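Local coordinates for protein aminotransferase (Bacillus subtilis, PDB 6L1O) that is a pyridoxal-phosphate-dependent aminotransferase encoded in the operon for biosynthesis of the dipeptide antibiotic bacilysin, at residues Pro5-Val8 with Ile9-Leu12; Phe334-Ser337 with His338-Ser341; Leu147-Glu150 with Asn151-Pro155; Arg378-Val381 with Thr382-Lys386. One frame throughout, in Å; residues are numbered along the deposited sequence.

Contact 1. Residues Pro5-Val8 with Ile9-Leu12; sequences PSDV and IKTL
Thr-11 meets Asp-7 through two bonds to one acceptor. Its backbone N lies 2.9 Å from Asp-7 O, and its OG1 donates to the same Asp-7 O over 3.0 Å. The two donors come in from opposite faces of the carbonyl plane, so this oxygen is gripped from both sides. The threonine hydroxyl can reach it because chi1 (63°) sets OG1 between the backbone N and the carbonyl carbon, turned back toward the Asp-7 carbonyl. One residue earlier, Lys-10 N bonds to Ser-6 O at 3.1 Å, the donor nitrogen lying in the carbonyl plane.

The lysine side chain runs back along the turn. Its CG passes Ser-6 O, the extended chain carries CE to 3.6 Å from Pro-5 O, and the bend at the last torsion (chi4 -44°) turns NZ back to the same carbonyl. Asp-7 lies obliquely across this chain, OD1 resting 4.0 Å from Lys-10 CD, while OD1 and NZ stay 5.6 Å apart.

On another side, Ile-9 CG2 packs on Pro-5 CB at 3.9 Å, and Leu-12 CG sits against Val-8 O. Ser-6 turns its hydroxyl to Gln-112 O of the second subunit, where Ile-9 packs on Cys-113 and Leu-12 on Phe-264. With Ser-6 at the N-cap, this is a single-turn helix, 7-10, of an N-terminal arm laid against the partner subunit of the dimer.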
ATOM      1  N   PRO B   5      17.995   7.035  -9.185  1.00 29.69           N
ATOM      2  CA  PRO B   5      16.991   7.133  -8.119  1.00 30.73           C
ATOM      3  C   PRO B   5      16.740   8.574  -7.667  1.00 33.18           C
ATOM      4  O   PRO B   5      17.630   9.416  -7.725  1.00 28.17           O
ATOM      5  CB  PRO B   5      17.592   6.295  -6.975  1.00 29.72           C
ATOM      6  CG  PRO B   5      18.560   5.397  -7.629  1.00 27.71           C
ATOM      7  CD  PRO B   5      19.088   6.106  -8.838  1.00 29.39           C
ATOM      8  N   SER B   6      15.527   8.858  -7.219  1.00 27.09           N
ATOM      9  CA  SER B   6      15.201  10.165  -6.695  1.00 29.07           C
ATOM     10  C   SER B   6      15.899  10.445  -5.341  1.00 25.94           C
ATOM     11  O   SER B   6      16.485   9.562  -4.717  1.00 28.14           O
ATOM     12  CB  SER B   6      13.682  10.273  -6.497  1.00 26.63           C
ATOM     13  OG  SER B   6      13.307   9.516  -5.363  1.00 24.44           O
ATOM     14  N   ASP B   7      15.839  11.689  -4.938  1.00 27.70           N
ATOM     15  CA  ASP B   7      16.420  12.156  -3.684  1.00 29.17           C
ATOM     16  C   ASP B   7      15.778  11.520  -2.441  1.00 29.99           C
ATOM     17  O   ASP B   7      16.471  11.222  -1.492  1.00 28.40           O
ATOM     18  CB  ASP B   7      16.346  13.678  -3.621  1.00 29.32           C
ATOM     19  CG  ASP B   7      17.342  14.361  -4.572  1.00 34.45           C
ATOM     20  OD1 ASP B   7      18.184  13.660  -5.221  1.00 30.98           O
ATOM     21  OD2 ASP B   7      17.254  15.621  -4.698  1.00 41.54           O
ATOM     22  N   VAL B   8      14.467  11.273  -2.490  1.00 27.62           N
ATOM     23  CA  VAL B   8      13.765  10.542  -1.452  1.00 27.02           C
ATOM     24  C   VAL B   8      14.387   9.177  -1.254  1.00 26.70           C
ATOM     25  O   VAL B   8      14.580   8.733  -0.097  1.00 38.30           O
ATOM     26  CB  VAL B   8      12.243  10.428  -1.785  1.00 31.32           C
ATOM     27  CG1 VAL B   8      11.566   9.230  -1.123  1.00 32.86           C
ATOM     28  CG2 VAL B   8      11.528  11.707  -1.371  1.00 34.15           C
ATOM     29  N   ILE B   9      14.730   8.497  -2.330  1.00 25.41           N
ATOM     30  CA  ILE B   9      15.407   7.207  -2.223  1.00 27.58           C
ATOM     31  C   ILE B   9      16.849   7.363  -1.633  1.00 29.28           C
ATOM     32  O   ILE B   9      17.288   6.577  -0.782  1.00 27.36           O
ATOM     33  CB  ILE B   9      15.487   6.497  -3.591  1.00 28.67           C
ATOM     34  CG1 ILE B   9      14.074   6.209  -4.139  1.00 30.13           C
ATOM     35  CG2 ILE B   9      16.234   5.188  -3.479  1.00 30.98           C
ATOM     36  CD1 ILE B   9      13.150   5.433  -3.212  1.00 27.79           C
ATOM     37  N   LYS B  10      17.580   8.343  -2.121  1.00 28.11           N
ATOM     38  CA  LYS B  10      18.963   8.543  -1.696  1.00 30.50           C
ATOM     39  C   LYS B  10      19.067   8.882  -0.197  1.00 30.08           C
ATOM     40  O   LYS B  10      20.053   8.521   0.462  1.00 32.03           O
ATOM     41  CB  LYS B  10      19.622   9.666  -2.497  1.00 31.86           C
ATOM     42  CG  LYS B  10      19.929   9.337  -3.928  1.00 31.72           C
ATOM     43  CD  LYS B  10      20.657  10.540  -4.568  1.00 32.76           C
ATOM     44  CE  LYS B  10      20.729  10.413  -6.076  1.00 35.58           C
ATOM     45  NZ  LYS B  10      21.119   9.027  -6.503  1.00 39.16           N
ATOM     46  N   THR B  11      18.076   9.597   0.316  1.00 28.75           N
ATOM     47  CA  THR B  11      18.065  10.031   1.718  1.00 29.29           C
ATOM     48  C   THR B  11      17.348   9.051   2.644  1.00 30.28           C
ATOM     49  O   THR B  11      17.229   9.326   3.804  1.00 33.33           O
ATOM     50  CB  THR B  11      17.376  11.400   1.888  1.00 31.81           C
ATOM     51  OG1 THR B  11      16.003  11.317   1.513  1.00 33.01           O
ATOM     52  CG2 THR B  11      18.044  12.495   1.049  1.00 32.29           C
ATOM     53  N   LEU B  12      16.820   7.924   2.137  1.00 27.64           N
ATOM     54  CA  LEU B  12      16.113   6.978   2.983  1.00 29.26           C
ATOM     55  C   LEU B  12      16.995   6.592   4.177  1.00 31.30           C
ATOM     56  O   LEU B  12      18.178   6.322   3.992  1.00 36.11           O
ATOM     57  CB  LEU B  12      15.729   5.718   2.190  1.00 30.81           C
ATOM     58  CG  LEU B  12      14.516   5.823   1.239  1.00 30.17           C
ATOM     59  CD1 LEU B  12      14.329   4.528   0.458  1.00 31.52           C
ATOM     60  CD2 LEU B  12      13.246   6.179   1.966  1.00 30.72           C
TER

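Contact 2. Residues Phe334-Ser337 with His338-Ser341; sequences FETS and HQFS
Phe-334 and Phe-340 form a T-shaped pair: the edge of Phe-340 points into the face of Phe-334, with ring centroids 5.1 Å apart and planes at 68°. CD1 of Phe-340 does the touching. It stands over the centre of the Phe-334 ring, 3.8 Å from CE2, and the backbone joins in, Phe-334 CD1 lying 3.6 Å from Phe-340 CA. At the edge of the same ring, in its plane, Gln-339 CG comes within 3.9 Å of CD1. The glutamine chain is fully extended, with CG anti to the backbone N (chi1 180°), and this lays it back past the phenylalanine until OE1 is beside Glu-335 CB.

What positions these groups is the start of the helix. Thr-336 is the N-cap, and its OG1 accepts a weak bond from Gln-339 N at 3.4 Å. Thr-336 O takes a firmer bond from Phe-340 N at 3.2 Å, the donor nitrogen in the carbonyl plane, and this holds the Phe-340 backbone, from which chi1 (-179°) sends the ring across to Phe-334. One residue further on, Ser-341 N bonds nearly straight to Ser-337 O over 2.8 Å. Ser-337 OG is bonded to Glu-356, whose carboxylate also accepts from His-338 N, so an acidic side chain sits at this amino end of the helix.

The cap opens helix 337-348, following the loop after strand 325-329. Tyr-343 of that helix adds a second edge-to-face ring to Phe-334, Phe-340 packs on Ile-330 and Pro-331, and Ser-337, His-338 and Ser-341 rest on Pro-354 of strand 353-354.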
ATOM      1  N   PHE B 334      29.710  -3.848  29.577  1.00 36.13           N
ATOM      2  CA  PHE B 334      29.554  -3.483  28.177  1.00 29.96           C
ATOM      3  C   PHE B 334      29.205  -1.999  28.130  1.00 29.57           C
ATOM      4  O   PHE B 334      28.403  -1.486  28.949  1.00 32.76           O
ATOM      5  CB  PHE B 334      28.416  -4.302  27.506  1.00 30.27           C
ATOM      6  CG  PHE B 334      28.733  -5.749  27.352  1.00 28.58           C
ATOM      7  CD1 PHE B 334      29.185  -6.237  26.165  1.00 26.05           C
ATOM      8  CD2 PHE B 334      28.596  -6.612  28.423  1.00 31.38           C
ATOM      9  CE1 PHE B 334      29.512  -7.571  26.020  1.00 31.56           C
ATOM     10  CE2 PHE B 334      28.919  -7.963  28.291  1.00 32.21           C
ATOM     11  CZ  PHE B 334      29.378  -8.438  27.089  1.00 28.85           C
ATOM     12  N   GLU B 335      29.777  -1.309  27.170  1.00 30.13           N
ATOM     13  CA  GLU B 335      29.507   0.132  27.035  1.00 31.95           C
ATOM     14  C   GLU B 335      28.191   0.454  26.286  1.00 30.39           C
ATOM     15  O   GLU B 335      27.468   1.362  26.699  1.00 29.66           O
ATOM     16  CB  GLU B 335      30.694   0.811  26.350  1.00 33.67           C
ATOM     17  CG  GLU B 335      31.926   0.944  27.275  1.00 32.13           C
ATOM     18  CD  GLU B 335      31.740   1.982  28.382  1.00 35.49           C
ATOM     19  OE1 GLU B 335      30.674   2.667  28.447  1.00 34.40           O
ATOM     20  OE2 GLU B 335      32.673   2.133  29.199  1.00 33.99           O
ATOM     21  N   THR B 336      27.901  -0.269  25.208  1.00 26.96           N
ATOM     22  CA  THR B 336      26.682  -0.043  24.453  1.00 26.69           C
ATOM     23  C   THR B 336      25.900  -1.307  24.153  1.00 24.92           C
ATOM     24  O   THR B 336      26.433  -2.385  24.203  1.00 28.12           O
ATOM     25  CB  THR B 336      26.916   0.626  23.106  1.00 28.42           C
ATOM     26  OG1 THR B 336      27.516  -0.319  22.214  1.00 32.20           O
ATOM     27  CG2 THR B 336      27.751   1.911  23.255  1.00 30.89           C
ATOM     28  N   SER B 337      24.647  -1.113  23.741  1.00 22.81           N
ATOM     29  CA  SER B 337      23.739  -2.210  23.461  1.00 22.83           C
ATOM     30  C   SER B 337      24.152  -2.986  22.255  1.00 22.23           C
ATOM     31  O   SER B 337      23.979  -4.210  22.234  1.00 20.94           O
ATOM     32  CB  SER B 337      22.300  -1.669  23.339  1.00 22.66           C
ATOM     33  OG  SER B 337      22.199  -0.776  22.221  1.00 22.49           O
ATOM     34  N   HIS B 338      24.694  -2.312  21.236  1.00 22.50           N
ATOM     35  CA  HIS B 338      25.119  -2.990  19.999  1.00 24.98           C
ATOM     36  C   HIS B 338      26.270  -3.950  20.294  1.00 23.16           C
ATOM     37  O   HIS B 338      26.342  -4.998  19.697  1.00 24.46           O
ATOM     38  CB  HIS B 338      25.529  -2.018  18.878  1.00 29.63           C
ATOM     39  CG  HIS B 338      24.443  -1.719  17.883  1.00 36.50           C
ATOM     40  ND1 HIS B 338      23.908  -0.450  17.718  1.00 41.69           N
ATOM     41  CD2 HIS B 338      23.786  -2.514  17.000  1.00 40.89           C
ATOM     42  CE1 HIS B 338      22.978  -0.477  16.769  1.00 37.60           C
ATOM     43  NE2 HIS B 338      22.870  -1.721  16.333  1.00 40.52           N
ATOM     44  N   GLN B 339      27.136  -3.569  21.229  1.00 23.26           N
ATOM     45  CA  GLN B 339      28.284  -4.386  21.643  1.00 24.92           C
ATOM     46  C   GLN B 339      27.784  -5.673  22.413  1.00 27.92           C
ATOM     47  O   GLN B 339      28.264  -6.806  22.195  1.00 24.38           O
ATOM     48  CB  GLN B 339      29.161  -3.511  22.538  1.00 28.59           C
ATOM     49  CG  GLN B 339      30.390  -4.141  23.084  1.00 34.46           C
ATOM     50  CD  GLN B 339      31.176  -3.155  23.929  1.00 43.92           C
ATOM     51  OE1 GLN B 339      30.997  -1.915  23.800  1.00 42.35           O
ATOM     52  NE2 GLN B 339      32.076  -3.689  24.795  1.00 42.72           N
ATOM     53  N   PHE B 340      26.840  -5.465  23.314  1.00 24.23           N
ATOM     54  CA  PHE B 340      26.223  -6.586  24.066  1.00 24.03           C
ATOM     55  C   PHE B 340      25.414  -7.534  23.164  1.00 24.16           C
ATOM     56  O   PHE B 340      25.608  -8.758  23.243  1.00 25.56           O
ATOM     57  CB  PHE B 340      25.340  -6.056  25.163  1.00 24.12           C
ATOM     58  CG  PHE B 340      24.681  -7.130  25.991  1.00 23.17           C
ATOM     59  CD1 PHE B 340      25.452  -8.057  26.678  1.00 25.49           C
ATOM     60  CD2 PHE B 340      23.312  -7.190  26.093  1.00 23.27           C
ATOM     61  CE1 PHE B 340      24.842  -9.040  27.434  1.00 26.54           C
ATOM     62  CE2 PHE B 340      22.689  -8.150  26.855  1.00 23.27           C
ATOM     63  CZ  PHE B 340      23.463  -9.081  27.529  1.00 26.10           C
ATOM     64  N   SER B 341      24.567  -6.982  22.297  1.00 24.52           N
ATOM     65  CA  SER B 341      23.773  -7.813  21.361  1.00 24.24           C
ATOM     66  C   SER B 341      24.674  -8.542  20.395  1.00 22.85           C
ATOM     67  O   SER B 341      24.469  -9.697  20.078  1.00 24.67           O
ATOM     68  CB  SER B 341      22.666  -7.038  20.663  1.00 25.51           C
ATOM     69  OG  SER B 341      23.138  -5.988  19.818  1.00 28.81           O
TER

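Contact 3. Residues Leu147-Glu150 with Asn151-Pro155; sequences LYEE and NGYLP
Tyr-148 O receives two backbone bonds, from Asn-151 N at 2.9 Å and from Tyr-153 N, which approach from opposite faces of its carbonyl plane. Next to it, Gly-152 N bonds to Glu-149 O from well above that carbonyl's plane. The bonds of Asn-151 N and Gly-152 N belong to a short 3-10 turn. Leu-154 N to Asn-151 O, 3.2 Å, closes the type I' beta turn that follows, whose middle residues, Gly-152 and Tyr-153, both take positive phi (65° and 62°).

Tyr-153 folds back over the first turn. Glu-149 CA stands over the centre of its ring in a CH-pi contact, 3.7 Å from the centroid, and Glu-149 CB lies 3.5 Å from Tyr-153 OH. With CG anti to the backbone N and the chain extended beyond, the glutamate runs alongside the tyrosine, its carboxylate only 19° from the ring plane. At the ring's edge, Leu-147 O lies 3.6 Å from Tyr-153 CD1. Leu-147 CD2 reaches Pro-155 CD at 3.9 Å.

Asn-151 sits beside Tyr-148, and its ND2 donates a hydrogen bond to a water at 2.8 Å. That water also accepts from Tyr-148 N and donates to Leu-154 O. Tyr-153 O is bonded to Tyr-175 OH, and the Tyr-153 ring meets Trp-327. This is a 3-10 turn running into a type I' beta turn, following strand 141-146, an outermost strand of the large mixed sheet of the PLP-dependent aminotransferase fold.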
ATOM      1  N   LEU B 147      12.278   9.798  26.692  1.00 20.85           N
ATOM      2  CA  LEU B 147      11.463   9.015  27.641  1.00 19.29           C
ATOM      3  C   LEU B 147      12.416   8.438  28.671  1.00 20.49           C
ATOM      4  O   LEU B 147      13.265   7.588  28.354  1.00 18.08           O
ATOM      5  CB  LEU B 147      10.670   7.922  26.923  1.00 19.34           C
ATOM      6  CG  LEU B 147       9.890   8.257  25.658  1.00 19.20           C
ATOM      7  CD1 LEU B 147       9.122   7.048  25.131  1.00 17.74           C
ATOM      8  CD2 LEU B 147       8.984   9.457  25.860  1.00 21.03           C
ATOM      9  N   TYR B 148      12.306   8.912  29.915  1.00 19.48           N
ATOM     10  CA  TYR B 148      13.156   8.416  30.965  1.00 22.82           C
ATOM     11  C   TYR B 148      12.369   7.502  31.908  1.00 21.67           C
ATOM     12  O   TYR B 148      11.178   7.775  32.196  1.00 21.31           O
ATOM     13  CB  TYR B 148      13.756   9.596  31.757  1.00 24.32           C
ATOM     14  CG  TYR B 148      14.619  10.494  30.922  1.00 23.11           C
ATOM     15  CD1 TYR B 148      15.790  10.011  30.346  1.00 25.74           C
ATOM     16  CD2 TYR B 148      14.295  11.811  30.737  1.00 26.77           C
ATOM     17  CE1 TYR B 148      16.607  10.835  29.574  1.00 27.47           C
ATOM     18  CE2 TYR B 148      15.107  12.659  29.984  1.00 27.50           C
ATOM     19  CZ  TYR B 148      16.262  12.163  29.417  1.00 28.49           C
ATOM     20  OH  TYR B 148      17.043  12.974  28.638  1.00 32.34           O
ATOM     21  N   GLU B 149      13.038   6.479  32.421  1.00 22.59           N
ATOM     22  CA  GLU B 149      12.421   5.540  33.369  1.00 26.07           C
ATOM     23  C   GLU B 149      11.832   6.262  34.597  1.00 25.96           C
ATOM     24  O   GLU B 149      10.757   5.903  35.091  1.00 26.92           O
ATOM     25  CB  GLU B 149      13.426   4.518  33.847  1.00 28.43           C
ATOM     26  CG  GLU B 149      12.850   3.528  34.869  1.00 31.41           C
ATOM     27  CD  GLU B 149      13.725   2.307  35.065  1.00 41.10           C
ATOM     28  OE1 GLU B 149      14.916   2.369  34.695  1.00 46.29           O
ATOM     29  OE2 GLU B 149      13.226   1.288  35.601  1.00 49.39           O
ATOM     30  N   GLU B 150      12.521   7.313  35.042  1.00 28.04           N
ATOM     31  CA  GLU B 150      12.062   8.129  36.180  1.00 29.81           C
ATOM     32  C   GLU B 150      10.694   8.745  35.929  1.00 25.60           C
ATOM     33  O   GLU B 150       9.915   8.949  36.857  1.00 27.55           O
ATOM     34  CB  GLU B 150      13.092   9.234  36.461  1.00 34.71           C
ATOM     35  CG  GLU B 150      14.427   8.735  36.981  1.00 38.06           C
ATOM     36  CD  GLU B 150      15.485   8.425  35.907  1.00 49.47           C
ATOM     37  OE1 GLU B 150      15.154   8.107  34.703  1.00 42.01           O
ATOM     38  OE2 GLU B 150      16.671   8.471  36.303  1.00 46.94           O
ATOM     39  N   ASN B 151      10.397   9.074  34.680  1.00 26.34           N
ATOM     40  CA  ASN B 151       9.055   9.581  34.317  1.00 25.19           C
ATOM     41  C   ASN B 151       8.118   8.495  33.778  1.00 22.93           C
ATOM     42  O   ASN B 151       7.125   8.815  33.174  1.00 19.01           O
ATOM     43  CB  ASN B 151       9.150  10.687  33.264  1.00 26.29           C
ATOM     44  CG  ASN B 151      10.103  11.767  33.649  1.00 29.02           C
ATOM     45  OD1 ASN B 151      10.234  12.096  34.825  1.00 31.83           O
ATOM     46  ND2 ASN B 151      10.746  12.354  32.675  1.00 30.44           N
ATOM     47  N   GLY B 152       8.432   7.221  34.043  1.00 23.95           N
ATOM     48  CA  GLY B 152       7.561   6.113  33.586  1.00 25.09           C
ATOM     49  C   GLY B 152       7.558   6.058  32.063  1.00 22.64           C
ATOM     50  O   GLY B 152       6.646   5.574  31.452  1.00 21.55           O
ATOM     51  N   TYR B 153       8.610   6.597  31.456  1.00 22.87           N
ATOM     52  CA  TYR B 153       8.786   6.587  30.037  1.00 23.15           C
ATOM     53  C   TYR B 153       7.692   7.345  29.325  1.00 22.36           C
ATOM     54  O   TYR B 153       7.380   7.070  28.181  1.00 21.71           O
ATOM     55  CB  TYR B 153       8.926   5.139  29.544  1.00 22.86           C
ATOM     56  CG  TYR B 153      10.157   4.437  30.016  1.00 21.22           C
ATOM     57  CD1 TYR B 153      11.407   4.766  29.524  1.00 22.17           C
ATOM     58  CD2 TYR B 153      10.061   3.334  30.843  1.00 23.49           C
ATOM     59  CE1 TYR B 153      12.541   4.052  29.893  1.00 22.71           C
ATOM     60  CE2 TYR B 153      11.185   2.635  31.230  1.00 26.60           C
ATOM     61  CZ  TYR B 153      12.419   3.005  30.749  1.00 24.50           C
ATOM     62  OH  TYR B 153      13.517   2.274  31.135  1.00 33.21           O
ATOM     63  N   LEU B 154       7.109   8.342  30.017  1.00 22.48           N
ATOM     64  CA  LEU B 154       6.220   9.305  29.410  1.00 21.35           C
ATOM     65  C   LEU B 154       6.989  10.642  29.156  1.00 24.76           C
ATOM     66  O   LEU B 154       7.808  11.044  29.971  1.00 26.22           O
ATOM     67  CB  LEU B 154       5.068   9.553  30.347  1.00 20.08           C
ATOM     68  CG  LEU B 154       4.171   8.354  30.726  1.00 20.49           C
ATOM     69  CD1 LEU B 154       3.131   8.812  31.764  1.00 21.20           C
ATOM     70  CD2 LEU B 154       3.496   7.806  29.472  1.00 19.71           C
ATOM     71  N   PRO B 155       6.731  11.312  28.029  1.00 21.30           N
ATOM     72  CA  PRO B 155       7.498  12.517  27.714  1.00 22.46           C
ATOM     73  C   PRO B 155       7.040  13.663  28.658  1.00 25.34           C
ATOM     74  O   PRO B 155       5.894  13.672  29.106  1.00 25.33           O
ATOM     75  CB  PRO B 155       7.071  12.826  26.284  1.00 23.46           C
ATOM     76  CG  PRO B 155       5.662  12.338  26.213  1.00 23.74           C
ATOM     77  CD  PRO B 155       5.681  11.071  27.028  1.00 23.66           C
TER
HETATM   78  O   HOH W   1      10.635  11.331  30.071  1.00 19.95           O

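Contact 4. Residues Arg378-Val381 with Thr382-Lys386; sequences REFV and TRIQK
Glu-379 and Arg-383, one helical turn apart, form a salt bridge in which carboxylate and guanidinium planes stand nearly perpendicular, 85° apart. Arg-383 NE points almost straight at Glu-379 OE2 over 2.9 Å. The oxygen lies in the guanidinium plane and offers its anti lone pair. The glutamate chain bends at its second torsion (chi2 62°), turning the carboxylate toward the next turn, where OE2 meets the extended arginine. A water joins Glu-379 OE2 to Arg-383 NH2 and closes a ring beside the bridge, and a second water donates to Glu-379 OE1 at 2.8 Å and also bonds to Thr-382 OG1.

Phe-380 and Ile-384 repeat the spacing on another side. Ile-384 CD1 lies over the ring face, offset toward the rim and 3.4 Å from Phe-380 CE2, a CH-pi contact. Backbone bonds of the helix run underneath, among them Arg-383 N to Glu-379 O at 2.9 Å and Ile-384 N to Phe-380 O at 3.1 Å.

Arg-383 NH1 continues to His-33 O, and both members of the salt bridge touch Ile-35 of strand 35-36. Phe-380 packs on Val-350 of strand 350-351, while Val-381 and Ile-384 face helix 289-313 through Cys-309 and Leu-313.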
ATOM      1  N   ARG B 378      13.579 -21.047  27.108  1.00 19.83           N
ATOM      2  CA  ARG B 378      14.463 -21.748  28.005  1.00 20.54           C
ATOM      3  C   ARG B 378      15.841 -21.907  27.431  1.00 20.76           C
ATOM      4  O   ARG B 378      16.851 -21.726  28.154  1.00 20.77           O
ATOM      5  CB  ARG B 378      13.915 -23.102  28.419  1.00 21.45           C
ATOM      6  CG  ARG B 378      14.753 -23.748  29.550  1.00 27.46           C
ATOM      7  CD  ARG B 378      14.333 -25.176  29.835  1.00 31.70           C
ATOM      8  NE  ARG B 378      12.883 -25.280  30.046  1.00 31.15           N
ATOM      9  CZ  ARG B 378      12.247 -25.089  31.196  1.00 31.21           C
ATOM     10  NH1 ARG B 378      12.918 -24.738  32.282  1.00 32.85           N
ATOM     11  NH2 ARG B 378      10.921 -25.246  31.249  1.00 32.66           N
ATOM     12  N   GLU B 379      15.910 -22.290  26.183  1.00 19.58           N
ATOM     13  CA  GLU B 379      17.184 -22.525  25.498  1.00 23.16           C
ATOM     14  C   GLU B 379      18.022 -21.206  25.364  1.00 23.40           C
ATOM     15  O   GLU B 379      19.228 -21.216  25.543  1.00 21.05           O
ATOM     16  CB  GLU B 379      16.911 -23.146  24.126  1.00 26.53           C
ATOM     17  CG  GLU B 379      18.123 -23.476  23.263  1.00 28.36           C
ATOM     18  CD  GLU B 379      19.075 -24.492  23.850  1.00 34.70           C
ATOM     19  OE1 GLU B 379      18.694 -25.252  24.783  1.00 37.45           O
ATOM     20  OE2 GLU B 379      20.242 -24.513  23.356  1.00 39.73           O
ATOM     21  N   PHE B 380      17.339 -20.078  25.170  1.00 20.33           N
ATOM     22  CA  PHE B 380      17.977 -18.747  25.224  1.00 21.76           C
ATOM     23  C   PHE B 380      18.743 -18.577  26.558  1.00 24.65           C
ATOM     24  O   PHE B 380      19.961 -18.294  26.575  1.00 22.16           O
ATOM     25  CB  PHE B 380      16.877 -17.658  25.070  1.00 24.00           C
ATOM     26  CG  PHE B 380      17.382 -16.259  25.167  1.00 22.66           C
ATOM     27  CD1 PHE B 380      17.824 -15.582  24.020  1.00 23.69           C
ATOM     28  CD2 PHE B 380      17.396 -15.592  26.386  1.00 25.88           C
ATOM     29  CE1 PHE B 380      18.276 -14.273  24.102  1.00 26.40           C
ATOM     30  CE2 PHE B 380      17.839 -14.275  26.474  1.00 27.49           C
ATOM     31  CZ  PHE B 380      18.271 -13.620  25.339  1.00 24.39           C
ATOM     32  N   VAL B 381      18.068 -18.872  27.659  1.00 22.23           N
ATOM     33  CA  VAL B 381      18.703 -18.745  28.965  1.00 26.05           C
ATOM     34  C   VAL B 381      19.837 -19.776  29.153  1.00 26.14           C
ATOM     35  O   VAL B 381      20.928 -19.425  29.630  1.00 26.77           O
ATOM     36  CB  VAL B 381      17.707 -18.852  30.095  1.00 24.31           C
ATOM     37  CG1 VAL B 381      18.420 -18.935  31.440  1.00 28.69           C
ATOM     38  CG2 VAL B 381      16.761 -17.667  30.070  1.00 25.64           C
ATOM     39  N   THR B 382      19.586 -21.012  28.746  1.00 24.46           N
ATOM     40  CA  THR B 382      20.609 -22.071  28.815  1.00 28.10           C
ATOM     41  C   THR B 382      21.904 -21.709  28.098  1.00 28.94           C
ATOM     42  O   THR B 382      23.014 -21.954  28.613  1.00 32.74           O
ATOM     43  CB  THR B 382      20.090 -23.393  28.251  1.00 30.16           C
ATOM     44  OG1 THR B 382      19.045 -23.852  29.094  1.00 30.91           O
ATOM     45  CG2 THR B 382      21.207 -24.487  28.187  1.00 29.23           C
ATOM     46  N   ARG B 383      21.780 -21.107  26.939  1.00 24.47           N
ATOM     47  CA  ARG B 383      22.942 -20.734  26.143  1.00 27.84           C
ATOM     48  C   ARG B 383      23.716 -19.573  26.753  1.00 29.53           C
ATOM     49  O   ARG B 383      24.949 -19.583  26.759  1.00 29.82           O
ATOM     50  CB  ARG B 383      22.549 -20.413  24.714  1.00 26.31           C
ATOM     51  CG  ARG B 383      21.991 -21.592  23.946  1.00 25.11           C
ATOM     52  CD  ARG B 383      21.634 -21.147  22.580  1.00 26.37           C
ATOM     53  NE  ARG B 383      21.069 -22.198  21.768  1.00 27.58           N
ATOM     54  CZ  ARG B 383      20.872 -22.104  20.474  1.00 25.30           C
ATOM     55  NH1 ARG B 383      21.187 -20.960  19.831  1.00 27.71           N
ATOM     56  NH2 ARG B 383      20.321 -23.112  19.832  1.00 28.33           N
ATOM     57  N   ILE B 384      22.993 -18.600  27.288  1.00 26.15           N
ATOM     58  CA  ILE B 384      23.610 -17.432  27.853  1.00 28.82           C
ATOM     59  C   ILE B 384      24.319 -17.767  29.162  1.00 30.52           C
ATOM     60  O   ILE B 384      25.333 -17.147  29.511  1.00 32.34           O
ATOM     61  CB  ILE B 384      22.577 -16.304  28.044  1.00 27.93           C
ATOM     62  CG1 ILE B 384      22.124 -15.792  26.672  1.00 27.95           C
ATOM     63  CG2 ILE B 384      23.134 -15.153  28.881  1.00 27.03           C
ATOM     64  CD1 ILE B 384      21.175 -14.563  26.763  1.00 30.17           C
ATOM     65  N   GLN B 385      23.766 -18.721  29.906  1.00 31.11           N
ATOM     66  CA  GLN B 385      24.381 -19.166  31.134  1.00 31.71           C
ATOM     67  C   GLN B 385      25.853 -19.574  30.958  1.00 30.18           C
ATOM     68  O   GLN B 385      26.668 -19.272  31.805  1.00 34.98           O
ATOM     69  CB  GLN B 385      23.621 -20.328  31.723  1.00 30.01           C
ATOM     70  CG  GLN B 385      23.891 -20.490  33.199  1.00 33.14           C
ATOM     71  CD  GLN B 385      23.072 -21.637  33.755  1.00 37.08           C
ATOM     72  OE1 GLN B 385      23.054 -22.721  33.166  1.00 42.13           O
ATOM     73  NE2 GLN B 385      22.363 -21.398  34.855  1.00 39.40           N
ATOM     74  N   LYS B 386      26.166 -20.225  29.843  1.00 30.82           N
ATOM     75  CA  LYS B 386      27.520 -20.664  29.563  1.00 36.51           C
ATOM     76  C   LYS B 386      28.499 -19.490  29.458  1.00 40.59           C
ATOM     77  O   LYS B 386      29.686 -19.672  29.684  1.00 43.89           O
ATOM     78  CB  LYS B 386      27.551 -21.521  28.296  1.00 37.44           C
ATOM     79  CG  LYS B 386      26.798 -22.837  28.450  1.00 38.75           C
ATOM     80  CD  LYS B 386      26.780 -23.664  27.180  1.00 41.91           C
ATOM     81  CE  LYS B 386      25.908 -22.998  26.122  1.00 48.24           C
ATOM     82  NZ  LYS B 386      25.665 -23.847  24.931  1.00 53.58           N
TER
HETATM   83  O   HOH W   2      17.208 -25.624  27.180  1.00 32.24           O
HETATM   84  O   HOH W   3      20.106 -25.781  20.924  1.00 41.91           O

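How the contacts relate
Along the chain the order is contact 1, contact 3, contact 2, contact 4, and none touches another. Contacts 2 and 4 are the closest pair, their centres about 18 Å apart and nearest atoms about 6 Å. They belong to successive helices, 337-348 and 374-385, with strands 350-351, 353-354 and 365-369 between them in sequence. Contact 3 follows strand 141-146 of the large mixed sheet, about 22 Å between centres from contact 2. Contact 1 stands apart, about 42 Å between centres from contact 4, and is the one of the four that reaches the second subunit. Contact 1 thus belongs to the dimer interface, while contacts 2, 3 and 4 are built within one subunit.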